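Local coordinates for periplasmic binding protein (Veillonella parvula, PDB 4N01) that probably binds a small solute in the periplasm and hands it to a membrane transporter, at residues A[222-230]-A[238-246]; A[275-286]-A[304-312]. All coordinates share one frame; numbering follows the deposited sequence. Where two conformers were deposited one is given.

Contact 1: A[222-230]-A[238-246]; sequences FTAFEGYTT and ADNVMSGLG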
loop_
_atom_site.group_PDB
_atom_site.type_symbol
_atom_site.label_atom_id
_atom_site.label_comp_id
_atom_site.label_asym_id
_atom_site.label_seq_id
_atom_site.Cartn_x
_atom_site.Cartn_y
_atom_site.Cartn_z
ATOM N N PHE A 222 13.454 -5.927 9.864
ATOM C CA PHE A 222 12.966 -5.902 8.491
ATOM C C PHE A 222 12.388 -4.517 8.292
ATOM O O PHE A 222 11.554 -4.063 9.089
ATOM C CB PHE A 222 11.880 -6.968 8.335
ATOM C CG PHE A 222 11.507 -7.273 6.908
ATOM C CD1 PHE A 222 12.364 -7.997 6.089
ATOM C CD2 PHE A 222 10.276 -6.873 6.402
ATOM C CE1 PHE A 222 12.009 -8.302 4.777
ATOM C CE2 PHE A 222 9.914 -7.167 5.090
ATOM C CZ PHE A 222 10.781 -7.880 4.276
ATOM N N THR A 223 12.821 -3.835 7.237
ATOM C CA THR A 223 12.537 -2.411 7.110
ATOM C C THR A 223 12.350 -1.958 5.659
ATOM O O THR A 223 12.567 -2.728 4.723
ATOM C CB THR A 223 13.658 -1.602 7.769
ATOM O OG1 THR A 223 13.306 -0.215 7.806
ATOM C CG2 THR A 223 14.957 -1.775 6.997
ATOM N N ALA A 224 11.921 -0.711 5.471
ATOM C CA ALA A 224 11.718 -0.189 4.123
ATOM C C ALA A 224 12.943 0.603 3.670
ATOM O O ALA A 224 13.553 1.343 4.458
ATOM C CB ALA A 224 10.460 0.684 4.069
ATOM N N PHE A 225 13.312 0.451 2.402
ATOM C CA PHE A 225 14.488 1.145 1.869
ATOM C C PHE A 225 14.104 2.194 0.836
ATOM O O PHE A 225 14.140 3.394 1.116
ATOM C CB PHE A 225 15.520 0.145 1.300
ATOM C CG PHE A 225 16.244 -0.652 2.370
ATOM C CD1 PHE A 225 17.519 -0.283 2.795
ATOM C CD2 PHE A 225 15.647 -1.765 2.953
ATOM C CE1 PHE A 225 18.197 -1.024 3.783
ATOM C CE2 PHE A 225 16.311 -2.499 3.941
ATOM C CZ PHE A 225 17.583 -2.121 4.360
ATOM N N GLU A 226 13.738 1.745 -0.357
ATOM C CA GLU A 226 13.418 2.679 -1.434
ATOM C C GLU A 226 11.986 2.483 -1.904
ATOM O O GLU A 226 11.341 1.499 -1.553
ATOM C CB GLU A 226 14.385 2.499 -2.621
ATOM C CG GLU A 226 15.877 2.696 -2.274
ATOM C CD GLU A 226 16.224 4.079 -1.721
ATOM O OE1 GLU A 226 15.392 5.013 -1.820
ATOM O OE2 GLU A 226 17.351 4.246 -1.187
ATOM N N GLY A 227 11.477 3.428 -2.687
ATOM C CA GLY A 227 10.167 3.250 -3.278
ATOM C C GLY A 227 9.046 3.933 -2.525
ATOM O O GLY A 227 9.252 4.922 -1.819
ATOM N N TYR A 228 7.851 3.380 -2.663
ATOM C CA TYR A 228 6.637 4.069 -2.251
ATOM C C TYR A 228 6.660 4.614 -0.820
ATOM O O TYR A 228 6.383 5.802 -0.595
ATOM C CB TYR A 228 5.427 3.153 -2.458
ATOM C CG TYR A 228 4.118 3.871 -2.331
ATOM C CD1 TYR A 228 3.583 4.558 -3.412
ATOM C CD2 TYR A 228 3.419 3.869 -1.131
ATOM C CE1 TYR A 228 2.375 5.218 -3.307
ATOM C CE2 TYR A 228 2.204 4.522 -1.014
ATOM C CZ TYR A 228 1.692 5.192 -2.108
ATOM O OH TYR A 228 0.492 5.850 -1.999
ATOM N N THR A 229 6.983 3.765 0.153
ATOM C CA THR A 229 6.913 4.177 1.552
ATOM C C THR A 229 7.859 5.350 1.810
ATOM O O THR A 229 7.502 6.328 2.478
ATOM C CB THR A 229 7.275 3.016 2.498
ATOM O OG1 THR A 229 6.308 1.962 2.355
ATOM C CG2 THR A 229 7.289 3.494 3.951
ATOM N N THR A 230 9.063 5.261 1.265
ATOM C CA THR A 230 10.038 6.332 1.415
ATOM C C THR A 230 9.542 7.614 0.763
ATOM O O THR A 230 9.623 8.698 1.347
ATOM C CB THR A 230 11.360 5.909 0.769
ATOM O OG1 THR A 230 11.940 4.870 1.568
ATOM C CG2 THR A 230 12.322 7.087 0.679
ATOM N N ALA A 238 9.390 13.660 6.544
ATOM C CA ALA A 238 9.856 12.497 7.297
ATOM C C ALA A 238 10.792 11.718 6.384
ATOM O O ALA A 238 10.355 11.142 5.392
ATOM C CB ALA A 238 8.676 11.634 7.717
ATOM N N ASP A 239 12.084 11.728 6.693
ATOM C CA ASP A 239 13.082 11.141 5.800
ATOM C C ASP A 239 13.554 9.770 6.281
ATOM O O ASP A 239 14.161 9.663 7.338
ATOM C CB ASP A 239 14.284 12.078 5.683
ATOM C CG ASP A 239 13.946 13.371 4.965
ATOM O OD1 ASP A 239 13.236 13.312 3.931
ATOM O OD2 ASP A 239 14.399 14.449 5.424
ATOM N N ASN A 240 13.270 8.732 5.500
ATOM C CA ASN A 240 13.624 7.352 5.844
ATOM C C ASN A 240 15.137 7.161 5.923
ATOM O O ASN A 240 15.839 7.358 4.922
ATOM C CB ASN A 240 13.015 6.403 4.792
ATOM C CG ASN A 240 13.300 4.935 5.073
ATOM O OD1 ASN A 240 13.942 4.594 6.065
ATOM N ND2 ASN A 240 12.782 4.052 4.210
ATOM N N VAL A 241 15.650 6.801 7.104
ATOM C CA VAL A 241 17.107 6.706 7.271
ATOM C C VAL A 241 17.725 5.536 6.524
ATOM O O VAL A 241 18.956 5.468 6.370
ATOM C CB VAL A 241 17.546 6.626 8.760
ATOM C CG1 VAL A 241 17.178 7.920 9.499
ATOM C CG2 VAL A 241 16.917 5.420 9.432
HETATM N N MSE A 242 16.890 4.607 6.065
HETATM C CA MSE A 242 17.407 3.469 5.303
HETATM C C MSE A 242 17.446 3.761 3.795
HETATM O O MSE A 242 17.970 2.966 3.020
HETATM C CB MSE A 242 16.609 2.182 5.587
HETATM C CG MSE A 242 16.588 1.790 7.067
HETATM SE SE MSE A 242 18.390 1.679 7.869
HETATM C CE MSE A 242 18.801 -0.134 7.302
ATOM N N SER A 243 16.890 4.904 3.387
ATOM C CA SER A 243 16.939 5.313 1.981
ATOM C C SER A 243 18.255 6.032 1.673
ATOM O O SER A 243 18.889 6.586 2.572
ATOM C CB SER A 243 15.743 6.209 1.642
ATOM O OG SER A 243 15.820 6.694 0.306
ATOM N N GLY A 244 18.672 6.008 0.409
ATOM C CA GLY A 244 19.929 6.630 0.010
ATOM C C GLY A 244 21.149 5.816 0.418
ATOM O O GLY A 244 22.271 6.333 0.427
ATOM N N LEU A 245 20.942 4.545 0.765
ATOM C CA LEU A 245 22.065 3.668 1.143
ATOM C C LEU A 245 22.447 2.667 0.047
ATOM O O LEU A 245 23.249 1.761 0.275
ATOM C CB LEU A 245 21.753 2.918 2.439
ATOM C CG LEU A 245 21.417 3.791 3.652
ATOM C CD1 LEU A 245 21.219 2.923 4.874
ATOM C CD2 LEU A 245 22.514 4.828 3.905
ATOM N N GLY A 246 21.863 2.825 -1.138
ATOM C CA GLY A 246 22.210 1.983 -2.267
ATOM C C GLY A 246 21.473 0.658 -2.312
ATOM O O GLY A 246 21.842 -0.236 -3.071
HETATM O O HOH W 1 13.353 2.514 7.633
HETATM O O HOH W 2 18.906 2.499 0.333
HETATM O O HOH W 3 19.785 4.304 -2.526
HETATM O O HOH W 4 11.199 9.228 3.664
#
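Asn240, its CG anti to the backbone N (chi1 -179°), sends its amide against 222-230, while Thr230, with OG1 turned beside its own N (chi1 -70°), brings the hydroxyl to meet it. ND2 spends its hydrogens on two acceptors: Ala224 O at 2.8 Å, which lies close to the amide plane although the donor stands above the carbonyl plane, and Thr230 OG1 at 2.9 Å. That hydroxyl in turn donates to Phe225 O, so the donor-acceptor order of the chain is fixed. The amide oxygen OD1 accepts from Met242 N in an Asx turn and from water 1, which also donates to Thr223 OG1, itself hydrogen-bonded to Ile213 O of strand 209-214. Replacing Asn240 by an alanine is likely to leave Ala224 O and Thr230 OG1 without their shared donor, and Met242 N without its Asx-turn acceptor. Glu226 holds the following turn through OE2, which receives Gly244 N at 2.7 Å on its syn lone pair; in the conformer given, OE1 accepts from Ser243 OG. Waters 2 and 3 donate to OE2 as well, tying it to the backbone N of Leu245 and Gly246. Met242, present as selenomethionine, supplies the apolar part; its CB sits over a face of the Phe225 ring, 4.2 Å from the centroid, and its CE rests on Phe225 CE1 at 3.7 Å. The loop leading into helix 228-234 is thereby fastened to the exit of strand 238-240, an outermost strand of the parallel sheet beside strand 209-214, while strand 221-224 pairs antiparallel with strand 251-253.

Contact 2: A[275-286]-A[304-312]; sequences SIRNDDDFQQKI and GHFIRVKLS
Phe282 of helix 280-290 turns one ring face to the aliphatic chain of Arg308 of strand 306-309, a helix-on-sheet packing in an alpha/beta fold where the strand is an outermost member of a four-stranded parallel sheet. The short helix and strand segments run nearly antiparallel, at 148° with 9.5 Å between axes. Arg308 CB stands over the centre of the Phe282 ring, 3.6 Å from the centroid and only 7° off the ring normal, a CH-pi contact. Ile286 CD1 takes the opposite face, offset toward the rim, so the ring is held between an aliphatic chain of each segment. Phe306 O lies at the ring edge, 3.8 Å from Phe282 CZ. One turn along the helix, the Ile286 branches spread over the Phe306 side chain: CG2 is above one face, 4.1 Å from the ring centroid, and CD1 meets Phe306 CB at 3.8 Å. Arg308 runs extended as far as NE, CG anti to its N, and carries the guanidinium past the ring, their planes 85° apart, to the turn 275-278 before the helix. Its NE is salt-bridged to Asp271, outside both segments; NH2 adds a weak hydrogen bond to Asn278 O at 3.5 Å. Asp279 CB packs 3.6 Å from Arg308 NE. Lys310 bends back at chi2 and chi3 to place NZ on Asp271 O, the backbone of the residue whose carboxylate pairs with Arg308. Within the helix start, Gln283 NE2 reaches Asp279 OD2 at 2.9 Å, meeting the carboxylate from above its plane.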
loop_
_atom_site.group_PDB
_atom_site.type_symbol
_atom_site.label_atom_id
_atom_site.label_comp_id
_atom_site.label_asym_id
_atom_site.label_seq_id
_atom_site.Cartn_x
_atom_site.Cartn_y
_atom_site.Cartn_z
ATOM N N SER A 275 -7.767 -5.887 15.269
ATOM C CA SER A 275 -8.628 -4.726 15.458
ATOM C C SER A 275 -7.796 -3.464 15.678
ATOM O O SER A 275 -6.706 -3.528 16.254
ATOM C CB SER A 275 -9.565 -4.963 16.646
ATOM O OG SER A 275 -9.966 -3.742 17.238
ATOM N N ILE A 276 -8.304 -2.321 15.219
ATOM C CA ILE A 276 -7.613 -1.049 15.437
ATOM C C ILE A 276 -7.757 -0.653 16.908
ATOM O O ILE A 276 -6.935 0.095 17.450
ATOM C CB ILE A 276 -8.129 0.085 14.510
ATOM C CG1 ILE A 276 -7.032 1.136 14.287
ATOM C CG2 ILE A 276 -9.412 0.715 15.059
ATOM C CD1 ILE A 276 -5.927 0.685 13.339
ATOM N N ARG A 277 -8.791 -1.195 17.552
ATOM C CA ARG A 277 -9.021 -0.984 18.979
ATOM C C ARG A 277 -8.012 -1.759 19.818
ATOM O O ARG A 277 -8.059 -1.730 21.050
ATOM C CB ARG A 277 -10.434 -1.424 19.363
ATOM C CG ARG A 277 -11.534 -0.621 18.713
ATOM C CD ARG A 277 -12.885 -1.201 19.065
ATOM N NE ARG A 277 -13.927 -0.693 18.185
ATOM C CZ ARG A 277 -15.062 -1.328 17.922
ATOM N NH1 ARG A 277 -15.314 -2.509 18.474
ATOM N NH2 ARG A 277 -15.940 -0.778 17.101
ATOM N N ASN A 278 -7.107 -2.458 19.142
ATOM C CA ASN A 278 -6.101 -3.256 19.818
ATOM C C ASN A 278 -4.717 -2.917 19.275
ATOM O O ASN A 278 -4.419 -3.154 18.102
ATOM C CB ASN A 278 -6.418 -4.744 19.647
ATOM C CG ASN A 278 -5.449 -5.639 20.387
ATOM O OD1 ASN A 278 -4.296 -5.782 19.981
ATOM N ND2 ASN A 278 -5.916 -6.271 21.461
ATOM N N ASP A 279 -3.874 -2.336 20.118
ATOM C CA ASP A 279 -2.521 -2.026 19.687
ATOM C C ASP A 279 -1.513 -2.941 20.384
ATOM O O ASP A 279 -0.374 -2.553 20.613
ATOM C CB ASP A 279 -2.192 -0.540 19.913
ATOM C CG ASP A 279 -2.070 -0.181 21.385
ATOM O OD1 ASP A 279 -2.625 -0.912 22.234
ATOM O OD2 ASP A 279 -1.408 0.839 21.692
ATOM N N ASP A 280 -1.941 -4.157 20.719
ATOM C CA ASP A 280 -1.064 -5.095 21.421
ATOM C C ASP A 280 0.212 -5.403 20.651
ATOM O O ASP A 280 1.291 -5.457 21.239
ATOM C CB ASP A 280 -1.792 -6.400 21.723
ATOM C CG ASP A 280 -3.001 -6.202 22.611
ATOM O OD1 ASP A 280 -3.070 -5.173 23.323
ATOM O OD2 ASP A 280 -3.886 -7.083 22.590
ATOM N N ASP A 281 0.099 -5.607 19.339
ATOM C CA ASP A 281 1.284 -5.871 18.517
ATOM C C ASP A 281 2.238 -4.674 18.541
ATOM O O ASP A 281 3.458 -4.834 18.601
ATOM C CB ASP A 281 0.888 -6.201 17.068
ATOM C CG ASP A 281 2.060 -6.719 16.238
ATOM O OD1 ASP A 281 2.747 -7.670 16.687
ATOM O OD2 ASP A 281 2.305 -6.177 15.129
ATOM N N PHE A 282 1.668 -3.475 18.479
ATOM C CA PHE A 282 2.440 -2.234 18.504
ATOM C C PHE A 282 3.198 -2.163 19.824
ATOM O O PHE A 282 4.411 -1.931 19.851
ATOM C CB PHE A 282 1.463 -1.054 18.366
ATOM C CG PHE A 282 2.092 0.308 18.523
ATOM C CD1 PHE A 282 3.155 0.703 17.731
ATOM C CD2 PHE A 282 1.567 1.217 19.437
ATOM C CE1 PHE A 282 3.718 1.981 17.864
ATOM C CE2 PHE A 282 2.126 2.496 19.582
ATOM C CZ PHE A 282 3.198 2.873 18.793
ATOM N N GLN A 283 2.487 -2.405 20.922
ATOM C CA GLN A 283 3.096 -2.291 22.243
ATOM C C GLN A 283 4.162 -3.345 22.490
ATOM O O GLN A 283 5.178 -3.054 23.110
ATOM C CB GLN A 283 2.043 -2.355 23.347
ATOM C CG GLN A 283 1.067 -1.188 23.326
ATOM C CD GLN A 283 1.750 0.153 23.537
ATOM O OE1 GLN A 283 2.803 0.238 24.168
ATOM N NE2 GLN A 283 1.141 1.214 23.014
ATOM N N GLN A 284 3.926 -4.570 22.029
ATOM C CA GLN A 284 4.930 -5.624 22.161
ATOM C C GLN A 284 6.200 -5.266 21.394
ATOM O O GLN A 284 7.311 -5.552 21.852
ATOM C CB GLN A 284 4.396 -6.959 21.643
ATOM C CG GLN A 284 3.243 -7.533 22.436
ATOM C CD GLN A 284 2.655 -8.765 21.777
ATOM O OE1 GLN A 284 3.178 -9.252 20.773
ATOM N NE2 GLN A 284 1.563 -9.275 22.337
ATOM N N LYS A 285 6.046 -4.658 20.219
ATOM C CA LYS A 285 7.217 -4.281 19.432
ATOM C C LYS A 285 7.955 -3.124 20.090
ATOM O O LYS A 285 9.182 -3.081 20.063
ATOM C CB LYS A 285 6.840 -3.961 17.978
ATOM C CG LYS A 285 6.353 -5.193 17.236
ATOM C CD LYS A 285 5.970 -4.908 15.792
ATOM C CE LYS A 285 5.580 -6.219 15.126
ATOM N NZ LYS A 285 4.955 -5.991 13.794
ATOM N N ILE A 286 7.218 -2.197 20.696
ATOM C CA ILE A 286 7.863 -1.140 21.478
ATOM C C ILE A 286 8.694 -1.747 22.609
ATOM O O ILE A 286 9.843 -1.339 22.853
ATOM C CB ILE A 286 6.826 -0.180 22.100
ATOM C CG1 ILE A 286 6.199 0.705 21.014
ATOM C CG2 ILE A 286 7.474 0.696 23.172
ATOM C CD1 ILE A 286 5.102 1.608 21.550
ATOM N N GLY A 304 11.129 8.243 23.353
ATOM C CA GLY A 304 9.871 7.511 23.272
ATOM C C GLY A 304 9.054 7.888 22.052
ATOM O O GLY A 304 7.826 7.939 22.091
ATOM N N HIS A 305 9.744 8.149 20.953
ATOM C CA HIS A 305 9.091 8.542 19.703
ATOM C C HIS A 305 8.705 7.321 18.868
ATOM O O HIS A 305 9.325 7.039 17.835
ATOM C CB HIS A 305 10.020 9.440 18.894
ATOM C CG HIS A 305 10.173 10.819 19.445
ATOM N ND1 HIS A 305 9.237 11.408 20.285
ATOM C CD2 HIS A 305 11.140 11.754 19.276
ATOM C CE1 HIS A 305 9.629 12.618 20.608
ATOM N NE2 HIS A 305 10.790 12.859 20.005
ATOM N N PHE A 306 7.686 6.598 19.320
ATOM C CA PHE A 306 7.170 5.432 18.603
ATOM C C PHE A 306 5.827 5.762 17.972
ATOM O O PHE A 306 4.913 6.228 18.656
ATOM C CB PHE A 306 6.996 4.254 19.571
ATOM C CG PHE A 306 8.276 3.828 20.242
ATOM C CD1 PHE A 306 9.272 3.180 19.518
ATOM C CD2 PHE A 306 8.491 4.086 21.592
ATOM C CE1 PHE A 306 10.465 2.789 20.137
ATOM C CE2 PHE A 306 9.683 3.699 22.219
ATOM C CZ PHE A 306 10.669 3.051 21.489
ATOM N N ILE A 307 5.700 5.491 16.676
ATOM C CA ILE A 307 4.508 5.856 15.918
ATOM C C ILE A 307 3.888 4.630 15.254
ATOM O O ILE A 307 4.567 3.856 14.582
ATOM C CB ILE A 307 4.863 6.887 14.849
ATOM C CG1 ILE A 307 5.314 8.177 15.531
ATOM C CG2 ILE A 307 3.671 7.177 13.944
ATOM C CD1 ILE A 307 5.720 9.217 14.580
ATOM N N ARG A 308 2.592 4.454 15.460
ATOM C CA ARG A 308 1.885 3.258 14.993
ATOM C C ARG A 308 1.308 3.465 13.605
ATOM O O ARG A 308 0.666 4.485 13.352
ATOM C CB ARG A 308 0.745 2.958 15.960
ATOM C CG ARG A 308 -0.059 1.706 15.648
ATOM C CD ARG A 308 -1.199 1.590 16.630
ATOM N NE ARG A 308 -1.950 0.345 16.471
ATOM C CZ ARG A 308 -2.909 0.173 15.573
ATOM N NH1 ARG A 308 -3.214 1.166 14.748
ATOM N NH2 ARG A 308 -3.559 -0.984 15.495
ATOM N N VAL A 309 1.523 2.512 12.701
ATOM C CA VAL A 309 0.813 2.534 11.416
ATOM C C VAL A 309 0.328 1.146 11.064
ATOM O O VAL A 309 0.815 0.155 11.609
ATOM C CB VAL A 309 1.713 3.005 10.242
ATOM C CG1 VAL A 309 2.195 4.437 10.454
ATOM C CG2 VAL A 309 2.897 2.037 10.035
ATOM N N LYS A 310 -0.634 1.080 10.150
ATOM C CA LYS A 310 -0.948 -0.166 9.470
ATOM C C LYS A 310 -0.174 -0.161 8.167
ATOM O O LYS A 310 0.043 0.900 7.575
ATOM C CB LYS A 310 -2.438 -0.260 9.164
ATOM C CG LYS A 310 -3.321 -0.187 10.402
ATOM C CD LYS A 310 -3.062 -1.365 11.325
ATOM C CE LYS A 310 -3.609 -2.647 10.712
ATOM N NZ LYS A 310 -3.370 -3.842 11.597
ATOM N N LEU A 311 0.234 -1.340 7.714
ATOM C CA LEU A 311 0.985 -1.453 6.463
ATOM C C LEU A 311 0.180 -0.880 5.288
ATOM O O LEU A 311 0.755 -0.309 4.361
ATOM C CB LEU A 311 1.331 -2.918 6.206
ATOM C CG LEU A 311 2.299 -3.214 5.063
ATOM C CD1 LEU A 311 3.674 -2.660 5.393
ATOM C CD2 LEU A 311 2.354 -4.715 4.796
ATOM N N SER A 312 -1.141 -1.021 5.342
ATOM C CA SER A 312 -2.028 -0.504 4.296
ATOM C C SER A 312 -1.943 1.016 4.144
ATOM O O SER A 312 -2.284 1.559 3.088
ATOM C CB SER A 312 -3.469 -0.888 4.592
ATOM O OG SER A 312 -3.912 -0.239 5.774
#

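Both contacts reach the same four-stranded parallel sheet, at its two outermost strands: contact 1 at strand 238-240, contact 2 at strand 306-309. Their centres are about 20 Å apart and their nearest atoms about 6 Å, so they do not touch. Contact 1 is the more buried, and joins a helix-entry loop to a strand exit chiefly through directed polar bonds and waters, with one apolar patch. Contact 2, partly buried, lays a helix against a strand through CH-pi and apolar contacts; its one hydrogen bond between the segments is weak, and its arginine finds its main charged partner elsewhere. In sequence contact 1 closes before contact 2 opens.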